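Alkyl hydroperoxide reductase/ Thiol specific antioxidant/ Mal allergen (Burkholderia ambifaria, PDB 5ENU) probably reduces hydrogen peroxide and alkyl hydroperoxides as a thiol-dependent peroxiredoxin of the AhpC/TSA family. Local coordinates at residues Leu41-Lys46 and Ser128-Asp133. Residues are numbered along the deposited sequence; the frame is centred on the assembly and turned at random.
Sequences LYFYPK and STFLID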
loop_
_atom_site.group_PDB
_atom_site.type_symbol
_atom_site.label_atom_id
_atom_site.label_comp_id
_atom_site.label_asym_id
_atom_site.label_seq_id
_atom_site.Cartn_x
_atom_site.Cartn_y
_atom_site.Cartn_z
ATOM N N LEU A 41 -0.893 -1.361 -4.182
ATOM C CA LEU A 41 -0.020 -1.062 -3.055
ATOM C C LEU A 41 -0.755 -0.012 -2.232
ATOM O O LEU A 41 -0.911 1.125 -2.687
ATOM C CB LEU A 41 1.310 -0.527 -3.572
ATOM C CG LEU A 41 2.418 -0.379 -2.532
ATOM C CD1 LEU A 41 2.823 -1.762 -2.001
ATOM C CD2 LEU A 41 3.626 0.372 -3.126
ATOM N N TYR A 42 -1.257 -0.392 -1.062
ATOM C CA TYR A 42 -2.078 0.520 -0.269
ATOM C C TYR A 42 -1.340 0.906 1.007
ATOM O O TYR A 42 -0.900 0.025 1.762
ATOM C CB TYR A 42 -3.509 -0.000 -0.006
ATOM C CG TYR A 42 -3.739 -0.970 1.144
ATOM C CD1 TYR A 42 -3.671 -2.358 0.960
ATOM C CD2 TYR A 42 -4.098 -0.494 2.408
ATOM C CE1 TYR A 42 -3.913 -3.240 2.007
ATOM C CE2 TYR A 42 -4.351 -1.377 3.466
ATOM C CZ TYR A 42 -4.230 -2.747 3.259
ATOM O OH TYR A 42 -4.483 -3.652 4.275
ATOM N N PHE A 43 -1.193 2.215 1.223
ATOM C CA PHE A 43 -0.550 2.754 2.418
ATOM C C PHE A 43 -1.620 3.125 3.429
ATOM O O PHE A 43 -2.627 3.767 3.070
ATOM C CB PHE A 43 0.248 4.020 2.078
ATOM C CG PHE A 43 1.493 3.764 1.264
ATOM C CD1 PHE A 43 1.416 3.499 -0.087
ATOM C CD2 PHE A 43 2.751 3.802 1.872
ATOM C CE1 PHE A 43 2.566 3.272 -0.828
ATOM C CE2 PHE A 43 3.922 3.574 1.136
ATOM C CZ PHE A 43 3.818 3.300 -0.221
ATOM N N TYR A 44 -1.427 2.684 4.673
ATOM C CA TYR A 44 -2.384 2.969 5.732
ATOM C C TYR A 44 -1.635 3.480 6.957
ATOM O O TYR A 44 -0.495 3.073 7.202
ATOM C CB TYR A 44 -3.232 1.727 6.082
ATOM C CG TYR A 44 -2.432 0.532 6.579
ATOM C CD1 TYR A 44 -1.822 -0.361 5.684
ATOM C CD2 TYR A 44 -2.292 0.292 7.950
ATOM C CE1 TYR A 44 -1.101 -1.461 6.152
ATOM C CE2 TYR A 44 -1.580 -0.813 8.417
ATOM C CZ TYR A 44 -0.988 -1.679 7.519
ATOM O OH TYR A 44 -0.269 -2.764 7.973
ATOM N N PRO A 45 -2.224 4.409 7.720
ATOM C CA PRO A 45 -1.444 5.062 8.794
ATOM C C PRO A 45 -0.885 4.126 9.863
ATOM O O PRO A 45 0.290 4.281 10.233
ATOM C CB PRO A 45 -2.426 6.088 9.381
ATOM C CG PRO A 45 -3.444 6.339 8.333
ATOM C CD PRO A 45 -3.471 5.134 7.407
ATOM N N LYS A 46 -1.662 3.171 10.387
ATOM C CA LYS A 46 -1.199 2.479 11.595
ATOM C C LYS A 46 -1.932 1.165 11.827
ATOM O O LYS A 46 -3.170 1.134 11.840
ATOM C CB LYS A 46 -1.400 3.357 12.845
ATOM N N SER A 128 -3.341 6.333 1.316
ATOM C CA SER A 128 -3.201 6.489 -0.125
ATOM C C SER A 128 -3.022 5.109 -0.737
ATOM O O SER A 128 -2.430 4.217 -0.114
ATOM C CB SER A 128 -1.973 7.339 -0.493
ATOM O OG SER A 128 -1.998 8.590 0.160
ATOM N N THR A 129 -3.474 4.958 -1.984
ATOM C CA THR A 129 -3.382 3.689 -2.707
ATOM C C THR A 129 -2.864 3.935 -4.108
ATOM O O THR A 129 -3.131 4.983 -4.699
ATOM C CB THR A 129 -4.735 3.002 -2.736
ATOM O OG1 THR A 129 -5.164 2.824 -1.389
ATOM C CG2 THR A 129 -4.696 1.651 -3.463
ATOM N N PHE A 130 -2.119 2.959 -4.625
ATOM C CA PHE A 130 -1.483 3.044 -5.931
ATOM C C PHE A 130 -1.741 1.759 -6.697
ATOM O O PHE A 130 -1.564 0.666 -6.154
ATOM C CB PHE A 130 0.012 3.269 -5.731
ATOM C CG PHE A 130 0.296 4.531 -4.974
ATOM C CD1 PHE A 130 0.389 5.753 -5.649
ATOM C CD2 PHE A 130 0.385 4.526 -3.580
ATOM C CE1 PHE A 130 0.604 6.937 -4.940
ATOM C CE2 PHE A 130 0.590 5.716 -2.883
ATOM C CZ PHE A 130 0.709 6.911 -3.570
ATOM N N LEU A 131 -2.223 1.894 -7.919
ATOM C CA LEU A 131 -2.463 0.770 -8.812
ATOM C C LEU A 131 -1.359 0.770 -9.856
ATOM O O LEU A 131 -1.259 1.701 -10.665
ATOM C CB LEU A 131 -3.842 0.857 -9.460
ATOM C CG LEU A 131 -4.135 -0.163 -10.558
ATOM C CD1 LEU A 131 -3.904 -1.578 -10.049
ATOM C CD2 LEU A 131 -5.565 -0.005 -11.059
ATOM N N ILE A 132 -0.527 -0.265 -9.814
ATOM C CA ILE A 132 0.615 -0.434 -10.701
ATOM C C ILE A 132 0.296 -1.620 -11.601
ATOM O O ILE A 132 -0.161 -2.662 -11.113
ATOM C CB ILE A 132 1.891 -0.675 -9.871
ATOM C CG1 ILE A 132 2.174 0.522 -8.950
ATOM C CG2 ILE A 132 3.076 -1.000 -10.774
ATOM C CD1 ILE A 132 3.137 0.215 -7.830
ATOM N N ASP A 133 0.497 -1.470 -12.909
ATOM C CA ASP A 133 0.123 -2.550 -13.820
ATOM C C ASP A 133 1.206 -3.625 -13.910
ATOM O O ASP A 133 2.262 -3.554 -13.268
ATOM C CB ASP A 133 -0.349 -2.016 -15.177
ATOM C CG ASP A 133 0.763 -1.395 -16.013
ATOM O OD1 ASP A 133 1.972 -1.577 -15.714
ATOM O OD2 ASP A 133 0.408 -0.750 -17.033
HETATM O O HOH W 1 -4.913 3.111 1.386
#
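Leu41 and Phe43 pair with Phe130 and Ser128 through four backbone hydrogen bonds that join antiparallel neighbours in the central sheet of the thioredoxin fold, on which peroxiredoxins are built. At one end, Leu41 N donates to Phe130 O at 2.9 Å, and Phe130 N returns a bond to Leu41 O. The same Leu41 oxygen also takes a CA-H...O contact from Thr129 CA. The Phe43–Ser128 pair is less even: Phe43 N sits 2.7 Å from Ser128 O, whereas Ser128 N to Phe43 O stretches to 3.2 Å. Phe43 O has a second donor, a water 2.9 Å away, which also hydrogen-bonds to Thr129 OG1. That hydroxyl is further bonded to His150 NE2, while Ser128 OG turns back to Glu126 O.

The backbone polar groups of Tyr42, at the non-hydrogen-bonded pair with Thr129, bond instead to Ile74 and Val76 of strand 71-77; Thr129 likewise bonds outward to Trp142. Both strands are therefore interior to the sheet. On the face carrying Leu41, Phe43, Ser128 and Phe130, the two phenyl rings stand almost perpendicular, at 87°, and Phe109 of helix 104-109 meets both. Phe43 CG lies beside its own N, anti to the carbonyl carbon (chi1 -71°), which leans the ring toward the Leu41–Phe130 pair and brings CD1 to 3.7 Å from Phe130 CE2. On the other face, Thr129 OG1 lies 3.6 Å from Tyr42 CB.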